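Bradavidin 2 (Bradyrhizobium japonicum, PDB 4GGZ) binds biotin in a pocket at one end of an antiparallel beta-barrel of the avidin family. Local coordinates at residues P11-W16 against L25-N30; R20-L25 against N40-F45; W91-V96 against S103-G108. All coordinates share one frame; numbering follows the deposited sequence.

Interaction 1: P11-W16 against L25-N30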
loop_
_atom_site.group_PDB
_atom_site.type_symbol
_atom_site.label_atom_id
_atom_site.label_comp_id
_atom_site.label_asym_id
_atom_site.label_seq_id
_atom_site.Cartn_x
_atom_site.Cartn_y
_atom_site.Cartn_z
ATOM N N PRO A 11 0.296 -12.589 -8.288
ATOM C CA PRO A 11 1.629 -13.166 -8.503
ATOM C C PRO A 11 2.654 -12.714 -7.426
ATOM O O PRO A 11 2.652 -11.557 -6.998
ATOM C CB PRO A 11 2.031 -12.667 -9.895
ATOM C CG PRO A 11 1.164 -11.463 -10.160
ATOM C CD PRO A 11 -0.099 -11.641 -9.356
ATOM N N ALA A 12 3.476 -13.649 -6.968
ATOM C CA ALA A 12 4.498 -13.351 -5.979
ATOM C C ALA A 12 5.748 -14.199 -6.251
ATOM O O ALA A 12 5.620 -15.411 -6.468
ATOM C CB ALA A 12 3.962 -13.613 -4.579
ATOM N N PRO A 13 6.946 -13.585 -6.222
ATOM C CA PRO A 13 7.140 -12.146 -5.996
ATOM C C PRO A 13 6.706 -11.366 -7.211
ATOM O O PRO A 13 6.718 -11.905 -8.328
ATOM C CB PRO A 13 8.651 -11.988 -5.864
ATOM C CG PRO A 13 9.260 -13.257 -6.400
ATOM C CD PRO A 13 8.215 -14.318 -6.409
ATOM N N SER A 14 6.345 -10.107 -6.992
ATOM C CA SER A 14 5.995 -9.208 -8.094
ATOM C C SER A 14 6.220 -7.774 -7.644
ATOM O O SER A 14 6.399 -7.515 -6.470
ATOM C CB SER A 14 4.541 -9.441 -8.520
ATOM O OG SER A 14 3.613 -9.156 -7.481
ATOM N N TYR A 15 6.188 -6.820 -8.578
ATOM C CA TYR A 15 6.636 -5.489 -8.224
ATOM C C TYR A 15 5.738 -4.574 -8.986
ATOM O O TYR A 15 5.465 -4.817 -10.162
ATOM C CB TYR A 15 8.116 -5.292 -8.630
ATOM C CG TYR A 15 8.677 -3.924 -8.348
ATOM C CD1 TYR A 15 8.846 -3.467 -7.050
ATOM C CD2 TYR A 15 9.078 -3.090 -9.391
ATOM C CE1 TYR A 15 9.364 -2.215 -6.792
ATOM C CE2 TYR A 15 9.597 -1.834 -9.135
ATOM C CZ TYR A 15 9.731 -1.409 -7.843
ATOM O OH TYR A 15 10.243 -0.167 -7.598
ATOM N N TRP A 16 5.225 -3.568 -8.286
ATOM C CA TRP A 16 4.197 -2.697 -8.848
ATOM C C TRP A 16 4.511 -1.261 -8.482
ATOM O O TRP A 16 5.112 -0.984 -7.443
ATOM C CB TRP A 16 2.836 -3.044 -8.244
ATOM C CG TRP A 16 2.432 -4.489 -8.311
ATOM C CD1 TRP A 16 3.029 -5.565 -7.674
ATOM C CD2 TRP A 16 1.306 -5.010 -9.016
ATOM N NE1 TRP A 16 2.330 -6.724 -7.967
ATOM C CE2 TRP A 16 1.269 -6.408 -8.784
ATOM C CE3 TRP A 16 0.316 -4.433 -9.839
ATOM C CZ2 TRP A 16 0.285 -7.238 -9.359
ATOM C CZ3 TRP A 16 -0.661 -5.263 -10.395
ATOM C CH2 TRP A 16 -0.669 -6.646 -10.149
ATOM N N LEU A 25 6.407 -3.926 -3.426
ATOM C CA LEU A 25 7.077 -5.156 -3.764
ATOM C C LEU A 25 6.312 -6.208 -3.020
ATOM O O LEU A 25 6.180 -6.085 -1.806
ATOM C CB LEU A 25 8.514 -5.100 -3.220
ATOM C CG LEU A 25 9.648 -6.081 -3.570
ATOM C CD1 LEU A 25 10.241 -6.809 -2.399
ATOM C CD2 LEU A 25 9.445 -6.995 -4.781
ATOM N N ILE A 26 5.742 -7.170 -3.734
ATOM C CA ILE A 26 5.026 -8.276 -3.096
ATOM C C ILE A 26 5.980 -9.452 -3.058
ATOM O O ILE A 26 6.390 -9.974 -4.106
ATOM C CB ILE A 26 3.685 -8.587 -3.816
ATOM C CG1 ILE A 26 2.746 -7.380 -3.652
ATOM C CG2 ILE A 26 3.037 -9.861 -3.202
ATOM C CD1 ILE A 26 1.466 -7.482 -4.381
ATOM N N TRP A 27 6.390 -9.847 -1.864
ATOM C CA TRP A 27 7.391 -10.910 -1.786
ATOM C C TRP A 27 6.742 -12.282 -1.772
ATOM O O TRP A 27 7.192 -13.189 -2.475
ATOM C CB TRP A 27 8.355 -10.740 -0.612
ATOM C CG TRP A 27 9.606 -11.463 -0.919
ATOM C CD1 TRP A 27 10.116 -12.561 -0.274
ATOM C CD2 TRP A 27 10.474 -11.207 -2.037
ATOM N NE1 TRP A 27 11.277 -12.974 -0.898
ATOM C CE2 TRP A 27 11.508 -12.168 -1.990
ATOM C CE3 TRP A 27 10.477 -10.252 -3.063
ATOM C CZ2 TRP A 27 12.546 -12.190 -2.921
ATOM C CZ3 TRP A 27 11.505 -10.278 -3.996
ATOM C CH2 TRP A 27 12.529 -11.238 -3.914
ATOM N N SER A 28 5.665 -12.430 -1.011
ATOM C CA SER A 28 4.953 -13.702 -0.989
ATOM C C SER A 28 3.479 -13.461 -0.754
ATOM O O SER A 28 3.071 -12.360 -0.322
ATOM C CB SER A 28 5.512 -14.575 0.137
ATOM O OG SER A 28 5.464 -13.870 1.340
ATOM N N ALA A 29 2.682 -14.481 -1.057
ATOM C CA ALA A 29 1.260 -14.460 -0.774
ATOM C C ALA A 29 0.824 -15.808 -0.220
ATOM O O ALA A 29 -0.227 -16.331 -0.546
ATOM C CB ALA A 29 0.460 -14.072 -2.025
ATOM N N ASN A 30 1.653 -16.357 0.639
ATOM C CA ASN A 30 1.382 -17.668 1.228
ATOM C C ASN A 30 0.118 -17.768 2.093
ATOM O O ASN A 30 -0.088 -16.978 3.010
ATOM C CB ASN A 30 2.607 -18.091 1.973
ATOM C CG ASN A 30 3.816 -18.211 1.068
ATOM O OD1 ASN A 30 3.723 -18.735 -0.053
ATOM N ND2 ASN A 30 4.962 -17.737 1.532
#
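Ser14 and Ile26 form the hydrogen-bonded pair of an antiparallel contact between the first two strands of the barrel, 14-18 and 23-28, beside the chain's N terminus. Two backbone bonds pair them reciprocally: Ser14 N to Ile26 O is 2.9 Å and Ile26 N to Ser14 O is 2.8 Å. The next pair, Tyr15 with Leu25, is non-hydrogen-bonded; here CA of Leu25 meets the edge of the tyrosine ring.

On the face bearing Ser14 and Ile26, the serine hydroxyl links two groups of its own segment. With chi1 at 62°, Ser14 OG sits between its own backbone N and carbonyl carbon, where it donates to Pro11 O (2.6 Å) and accepts from Trp16 NE1 (2.8 Å), close to the plane of the indole. Replacing this serine by an alanine would probably leave the Trp16 N-H without its acceptor and the Pro11 carbonyl without this donor, so that the indole and the incoming loop could shift. Ile26 packs by both branches, CD1 at 3.8 Å from Trp16 NE1 and CG2 near Ala12 CB.

Just before strand 14-18, Pro13, preceded by a cis peptide, lays CB over one face of the Trp27 indole, a CH-pi contact 4.1 Å from the six-ring centroid. Trp27 and Ser28 both face Gln35 in a classic beta bulge. The arrangement is the N-terminal beta hairpin of an avidin barrel, with Tyr15 backbone-bonded to Val114 and Trp115 at the barrel's closing seam.

Interaction 2: R20-L25 against N40-F45. With BTN (biotin), chain E.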
loop_
_atom_site.group_PDB
_atom_site.type_symbol
_atom_site.label_atom_id
_atom_site.label_comp_id
_atom_site.label_asym_id
_atom_site.label_seq_id
_atom_site.Cartn_x
_atom_site.Cartn_y
_atom_site.Cartn_z
ATOM N N ARG A 20 1.467 7.732 -8.554
ATOM C CA ARG A 20 2.142 8.796 -7.801
ATOM C C ARG A 20 3.658 8.555 -7.761
ATOM O O ARG A 20 4.429 9.423 -7.324
ATOM C CB ARG A 20 1.585 8.815 -6.371
ATOM C CG ARG A 20 0.082 8.848 -6.298
ATOM C CD ARG A 20 -0.390 8.839 -4.875
ATOM N NE ARG A 20 -1.837 8.670 -4.840
ATOM C CZ ARG A 20 -2.669 9.617 -4.450
ATOM N NH1 ARG A 20 -2.189 10.790 -4.074
ATOM N NH2 ARG A 20 -3.982 9.392 -4.442
ATOM N N GLY A 21 4.069 7.358 -8.198
ATOM C CA GLY A 21 5.453 6.962 -8.264
ATOM C C GLY A 21 5.844 5.982 -7.160
ATOM O O GLY A 21 7.026 5.618 -7.032
ATOM N N SER A 22 4.893 5.660 -6.301
ATOM C CA SER A 22 5.223 4.809 -5.123
ATOM C C SER A 22 5.421 3.363 -5.546
ATOM O O SER A 22 4.856 2.959 -6.558
ATOM C CB SER A 22 4.138 4.919 -4.063
ATOM O OG SER A 22 4.121 6.242 -3.468
ATOM N N GLU A 23 6.133 2.549 -4.728
ATOM C CA GLU A 23 6.595 1.222 -5.180
ATOM C C GLU A 23 6.062 0.196 -4.197
ATOM O O GLU A 23 6.153 0.438 -3.005
ATOM C CB GLU A 23 8.136 1.097 -5.092
ATOM C CG GLU A 23 9.012 2.241 -5.615
ATOM C CD GLU A 23 10.496 2.066 -5.235
ATOM O OE1 GLU A 23 11.097 2.984 -4.608
ATOM O OE2 GLU A 23 11.080 0.994 -5.541
ATOM N N LEU A 24 5.506 -0.910 -4.700
ATOM C CA LEU A 24 5.026 -1.980 -3.843
ATOM C C LEU A 24 5.659 -3.279 -4.311
ATOM O O LEU A 24 5.449 -3.703 -5.449
ATOM C CB LEU A 24 3.494 -2.047 -3.952
ATOM C CG LEU A 24 2.840 -3.247 -3.263
ATOM C CD1 LEU A 24 2.993 -3.151 -1.767
ATOM C CD2 LEU A 24 1.350 -3.367 -3.633
ATOM N N LEU A 25 6.407 -3.926 -3.426
ATOM C CA LEU A 25 7.077 -5.156 -3.764
ATOM C C LEU A 25 6.312 -6.208 -3.020
ATOM O O LEU A 25 6.180 -6.085 -1.806
ATOM C CB LEU A 25 8.514 -5.100 -3.220
ATOM C CG LEU A 25 9.648 -6.081 -3.570
ATOM C CD1 LEU A 25 10.241 -6.809 -2.399
ATOM C CD2 LEU A 25 9.445 -6.995 -4.781
ATOM N N ASN A 40 6.985 4.992 -0.244
ATOM C CA ASN A 40 6.251 6.170 -0.769
ATOM C C ASN A 40 7.144 7.023 -1.625
ATOM O O ASN A 40 8.292 7.293 -1.251
ATOM C CB ASN A 40 5.709 6.998 0.411
ATOM C CG ASN A 40 4.935 8.215 -0.051
ATOM O OD1 ASN A 40 4.132 8.119 -0.975
ATOM N ND2 ASN A 40 5.173 9.351 0.584
ATOM N N HIS A 41 6.591 7.547 -2.721
ATOM C CA HIS A 41 7.248 8.588 -3.491
ATOM C C HIS A 41 6.218 9.623 -3.884
ATOM O O HIS A 41 6.481 10.443 -4.781
ATOM C CB HIS A 41 7.909 7.976 -4.743
ATOM C CG HIS A 41 9.095 7.125 -4.429
ATOM N ND1 HIS A 41 10.234 7.629 -3.833
ATOM C CD2 HIS A 41 9.316 5.801 -4.609
ATOM C CE1 HIS A 41 11.106 6.647 -3.657
ATOM N NE2 HIS A 41 10.576 5.530 -4.121
ATOM N N ALA A 42 5.071 9.602 -3.199
ATOM C CA ALA A 42 3.939 10.455 -3.541
ATOM C C ALA A 42 4.149 11.906 -3.168
ATOM O O ALA A 42 4.436 12.249 -2.041
ATOM C CB ALA A 42 2.643 9.913 -2.915
ATOM N N GLN A 43 3.945 12.796 -4.134
ATOM C CA GLN A 43 4.011 14.183 -3.790
ATOM C C GLN A 43 2.859 14.571 -2.844
ATOM O O GLN A 43 1.696 14.181 -3.025
ATOM C CB GLN A 43 3.946 14.998 -5.071
ATOM C CG GLN A 43 4.492 16.369 -4.890
ATOM C CD GLN A 43 4.736 16.997 -6.197
ATOM O OE1 GLN A 43 5.771 16.763 -6.838
ATOM N NE2 GLN A 43 3.769 17.777 -6.646
ATOM N N GLY A 44 3.193 15.342 -1.828
ATOM C CA GLY A 44 2.202 15.827 -0.887
ATOM C C GLY A 44 2.137 14.967 0.367
ATOM O O GLY A 44 1.271 15.208 1.214
ATOM N N PHE A 45 3.047 13.990 0.474
ATOM C CA PHE A 45 3.125 13.069 1.628
ATOM C C PHE A 45 4.572 12.961 2.124
ATOM O O PHE A 45 5.513 13.281 1.399
ATOM C CB PHE A 45 2.607 11.695 1.250
ATOM C CG PHE A 45 1.155 11.683 0.790
ATOM C CD1 PHE A 45 0.829 11.918 -0.545
ATOM C CD2 PHE A 45 0.128 11.434 1.700
ATOM C CE1 PHE A 45 -0.548 11.886 -0.995
ATOM C CE2 PHE A 45 -1.245 11.403 1.295
ATOM C CZ PHE A 45 -1.573 11.646 -0.084
HETATM C C11 BTN E . 2.388 10.027 5.674
HETATM O O11 BTN E . 2.394 11.047 4.904
HETATM O O12 BTN E . 1.793 10.096 6.787
HETATM C C10 BTN E . 3.094 8.737 5.313
HETATM C C9 BTN E . 3.141 8.449 3.805
HETATM C C8 BTN E . 1.722 8.240 3.260
HETATM C C7 BTN E . 1.737 7.946 1.743
HETATM C C2 BTN E . 0.306 7.739 1.215
HETATM S S1 BTN E . -0.237 6.141 1.348
HETATM C C6 BTN E . -1.640 6.562 0.275
HETATM C C5 BTN E . -1.066 7.446 -0.832
HETATM N N1 BTN E . -0.545 6.647 -1.922
HETATM C C3 BTN E . 0.779 6.787 -2.007
HETATM O O3 BTN E . 1.514 6.156 -2.967
HETATM N N2 BTN E . 1.275 7.580 -1.085
HETATM C C4 BTN E . 0.172 8.094 -0.269
HETATM O O HOH W 1 3.567 11.993 -6.979
#
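Hydrogen bonds join Ser22 and Glu23 to His41. Ser22 OG, with its donor and acceptor roles divided, takes the His41 backbone N-H at 2.9 Å and gives its own proton to biotin O3 at 2.7 Å. Asn40 OD1 is doubly used as well: biotin N2 donates to it almost straight (2.9 Å, 172°), while Ala42 N closes an Asx turn from above its carbonyl plane. A His-carboxylate bond, His41 NE2 to Glu23 OE1 (2.6 Å), uses the anti lone pair of the oxygen, and ring and carboxylate are nearly coplanar; Glu23 OE2 is hydrogen-bonded to Tyr15 OH. One water bridges Arg20 O and Gln43 N.

Van der Waals contacts close round the ligand. Phe45 lays one ring face on the biotin bicycle, with biotin C4 3.6 Å above the Phe45 ring plane, over its centre, and Ala42 CB meets biotin N2 at 3.3 Å. The extended Arg20 chain passes alongside, CD 3.7 Å from biotin N1, and NH1 approaches Phe45 CE1 obliquely; NE makes a salt bridge to Asp109.

Together the turn before strand 23-28 and the loop after strand 33-39 line the ureido and bicyclic part of the biotin pocket, the site characteristic of avidins.

Interaction 3: W91-V96 against S103-G108. With BTN (biotin), chain E.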
loop_
_atom_site.group_PDB
_atom_site.type_symbol
_atom_site.label_atom_id
_atom_site.label_comp_id
_atom_site.label_asym_id
_atom_site.label_seq_id
_atom_site.Cartn_x
_atom_site.Cartn_y
_atom_site.Cartn_z
ATOM N N TRP A 91 -7.823 3.920 -0.685
ATOM C CA TRP A 91 -7.062 3.847 0.544
ATOM C C TRP A 91 -7.560 4.864 1.559
ATOM O O TRP A 91 -8.132 5.908 1.204
ATOM C CB TRP A 91 -5.531 4.031 0.305
ATOM C CG TRP A 91 -5.158 5.331 -0.457
ATOM C CD1 TRP A 91 -4.925 5.437 -1.796
ATOM C CD2 TRP A 91 -5.031 6.669 0.084
ATOM N NE1 TRP A 91 -4.672 6.760 -2.141
ATOM C CE2 TRP A 91 -4.730 7.535 -1.010
ATOM C CE3 TRP A 91 -5.168 7.230 1.369
ATOM C CZ2 TRP A 91 -4.536 8.911 -0.849
ATOM C CZ3 TRP A 91 -4.953 8.590 1.536
ATOM C CH2 TRP A 91 -4.657 9.430 0.414
ATOM N N THR A 92 -7.300 4.534 2.818
ATOM C CA THR A 92 -7.490 5.466 3.917
ATOM C C THR A 92 -6.200 5.555 4.722
ATOM O O THR A 92 -5.601 4.528 5.055
ATOM C CB THR A 92 -8.752 5.157 4.790
ATOM O OG1 THR A 92 -8.725 5.968 5.975
ATOM C CG2 THR A 92 -8.846 3.690 5.183
ATOM N N LEU A 93 -5.767 6.784 4.995
ATOM C CA LEU A 93 -4.525 7.038 5.730
ATOM C C LEU A 93 -4.962 7.535 7.089
ATOM O O LEU A 93 -5.639 8.556 7.174
ATOM C CB LEU A 93 -3.660 8.084 4.989
ATOM C CG LEU A 93 -2.465 8.739 5.707
ATOM C CD1 LEU A 93 -1.337 7.797 5.891
ATOM C CD2 LEU A 93 -1.922 9.992 4.941
ATOM N N PHE A 94 -4.642 6.766 8.133
ATOM C CA PHE A 94 -4.970 7.114 9.510
ATOM C C PHE A 94 -3.747 7.694 10.146
ATOM O O PHE A 94 -2.686 7.054 10.183
ATOM C CB PHE A 94 -5.363 5.856 10.286
ATOM C CG PHE A 94 -6.530 5.092 9.676
ATOM C CD1 PHE A 94 -6.320 4.201 8.611
ATOM C CD2 PHE A 94 -7.807 5.234 10.180
ATOM C CE1 PHE A 94 -7.368 3.484 8.059
ATOM C CE2 PHE A 94 -8.872 4.522 9.632
ATOM C CZ PHE A 94 -8.648 3.627 8.570
ATOM N N TYR A 95 -3.850 8.919 10.661
ATOM C CA TYR A 95 -2.657 9.521 11.259
ATOM C C TYR A 95 -2.958 10.143 12.628
ATOM O O TYR A 95 -4.089 10.547 12.879
ATOM C CB TYR A 95 -1.997 10.517 10.303
ATOM C CG TYR A 95 -2.801 11.745 9.919
ATOM C CD1 TYR A 95 -3.829 11.677 8.958
ATOM C CD2 TYR A 95 -2.536 12.981 10.517
ATOM C CE1 TYR A 95 -4.556 12.844 8.574
ATOM C CE2 TYR A 95 -3.240 14.144 10.138
ATOM C CZ TYR A 95 -4.240 14.071 9.190
ATOM O OH TYR A 95 -4.931 15.217 8.824
ATOM N N VAL A 96 -1.965 10.150 13.508
ATOM C CA VAL A 96 -2.052 10.866 14.775
ATOM C C VAL A 96 -1.333 12.180 14.507
ATOM O O VAL A 96 -0.130 12.205 14.236
ATOM C CB VAL A 96 -1.362 10.089 15.915
ATOM C CG1 VAL A 96 -1.333 10.913 17.208
ATOM C CG2 VAL A 96 -2.068 8.763 16.164
ATOM N N SER A 103 -6.639 11.381 12.953
ATOM C CA SER A 103 -7.340 11.963 11.797
ATOM C C SER A 103 -7.185 11.006 10.641
ATOM O O SER A 103 -6.534 9.971 10.789
ATOM C CB SER A 103 -6.759 13.325 11.451
ATOM O OG SER A 103 -6.652 14.101 12.640
ATOM N N ARG A 104 -7.849 11.297 9.526
ATOM C CA ARG A 104 -7.791 10.419 8.380
ATOM C C ARG A 104 -7.811 11.226 7.111
ATOM O O ARG A 104 -8.330 12.346 7.088
ATOM C CB ARG A 104 -9.042 9.544 8.332
ATOM C CG ARG A 104 -9.162 8.570 9.475
ATOM C CD ARG A 104 -10.578 7.988 9.476
ATOM N NE ARG A 104 -10.749 7.136 10.648
ATOM C CZ ARG A 104 -11.799 6.354 10.868
ATOM N NH1 ARG A 104 -12.796 6.298 9.990
ATOM N NH2 ARG A 104 -11.842 5.617 11.976
ATOM N N LEU A 105 -7.288 10.618 6.055
ATOM C CA LEU A 105 -7.359 11.152 4.696
ATOM C C LEU A 105 -7.722 9.947 3.826
ATOM O O LEU A 105 -7.480 8.796 4.214
ATOM C CB LEU A 105 -6.006 11.689 4.271
ATOM C CG LEU A 105 -5.329 12.864 4.981
ATOM C CD1 LEU A 105 -3.913 13.061 4.416
ATOM C CD2 LEU A 105 -6.148 14.124 4.789
ATOM N N LYS A 106 -8.288 10.197 2.652
ATOM C CA LYS A 106 -8.697 9.100 1.779
ATOM C C LYS A 106 -8.407 9.454 0.349
ATOM O O LYS A 106 -8.446 10.640 -0.022
ATOM C CB LYS A 106 -10.202 8.824 1.903
ATOM C CG LYS A 106 -10.613 8.132 3.174
ATOM C CD LYS A 106 -12.104 8.290 3.384
ATOM C CE LYS A 106 -12.856 7.089 2.867
ATOM N NZ LYS A 106 -12.659 5.906 3.785
ATOM N N GLY A 107 -8.144 8.440 -0.468
ATOM C CA GLY A 107 -7.983 8.695 -1.912
ATOM C C GLY A 107 -7.938 7.379 -2.656
ATOM O O GLY A 107 -8.264 6.303 -2.097
ATOM N N GLY A 108 -7.535 7.459 -3.915
ATOM C CA GLY A 108 -7.381 6.288 -4.750
ATOM C C GLY A 108 -5.948 6.050 -5.184
ATOM O O GLY A 108 -5.077 6.942 -5.085
HETATM C C11 BTN E . 2.388 10.027 5.674
HETATM O O11 BTN E . 2.394 11.047 4.904
HETATM O O12 BTN E . 1.793 10.096 6.787
HETATM C C10 BTN E . 3.094 8.737 5.313
HETATM C C9 BTN E . 3.141 8.449 3.805
HETATM C C8 BTN E . 1.722 8.240 3.260
HETATM C C7 BTN E . 1.737 7.946 1.743
HETATM C C2 BTN E . 0.306 7.739 1.215
HETATM S S1 BTN E . -0.237 6.141 1.348
HETATM C C6 BTN E . -1.640 6.562 0.275
HETATM C C5 BTN E . -1.066 7.446 -0.832
HETATM N N1 BTN E . -0.545 6.647 -1.922
HETATM C C3 BTN E . 0.779 6.787 -2.007
HETATM O O3 BTN E . 1.514 6.156 -2.967
HETATM N N2 BTN E . 1.275 7.580 -1.085
HETATM C C4 BTN E . 0.172 8.094 -0.269
HETATM O O HOH W 2 -7.658 15.161 8.036
#
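Ser103 N donates to Tyr95 O at 2.7 Å, the shortest polar bond of an antiparallel hairpin formed by the last two strands of the avidin barrel, 86-96 and 102-113. Five further backbone bonds continue the ladder through Leu93 with Leu105 to Trp91 with Gly107, and CA-H...O contacts fill the pairs between.

Trp91 carries the biotin side. Its indole leans across the neighbouring strand (chi1 55°) and is sandwiched: biotin C6 lies 3.4 Å above the ring plane, over its centre, whereas the Gly107 backbone lies against the opposite face. Gly107 CA makes a CH-pi contact there, and the fit is so tight that a CB on this residue would clash with Trp91 CZ2. Trp91 NE1 bonds weakly to Gly108 O, which also receives Arg20 NH2. Next along the same face, the side chains of Leu93 and Leu105 lie side by side, Leu93 CD2 3.7 Å from Leu105 CD1, and Leu93 CD1 approaches the biotin carboxylate oxygen O12.

The other face pairs Phe94 with Arg104. Their side chains run alongside each other, planes 71° apart; Phe94 CE2 sits over one face of the guanidinium, offset toward its rim, 3.4 Å from Arg104 NE, while Phe75 stacks on the ring.

At the far end, Ser103 CB rests over the Tyr95 ring, 3.8 Å from its centroid, and a water joins Tyr95 OH (2.8 Å) to Arg104 O, to which it donates.

Overall arrangement
From the N terminus, the chain first enters strand 14-18, and interaction 1 closes the short hairpin back onto strand 23-28. Interaction 2 opens at Arg20, just before strand 23-28 begins: its first segment follows the first of interaction 1 and runs into the second, sharing Leu25, so the two contacts cross along the chain. It then closes a longer loop, through strand 33-39, onto residues 40-45. Interaction 3 follows in series, closing the final hairpin. The centres of interactions 1 and 3 lie about 24 Å apart on opposite sides of the chain's centre, yet strands 14-18 and 102-113 are neighbours in the closed barrel. Interactions 2 and 3 meet directly and share biotin.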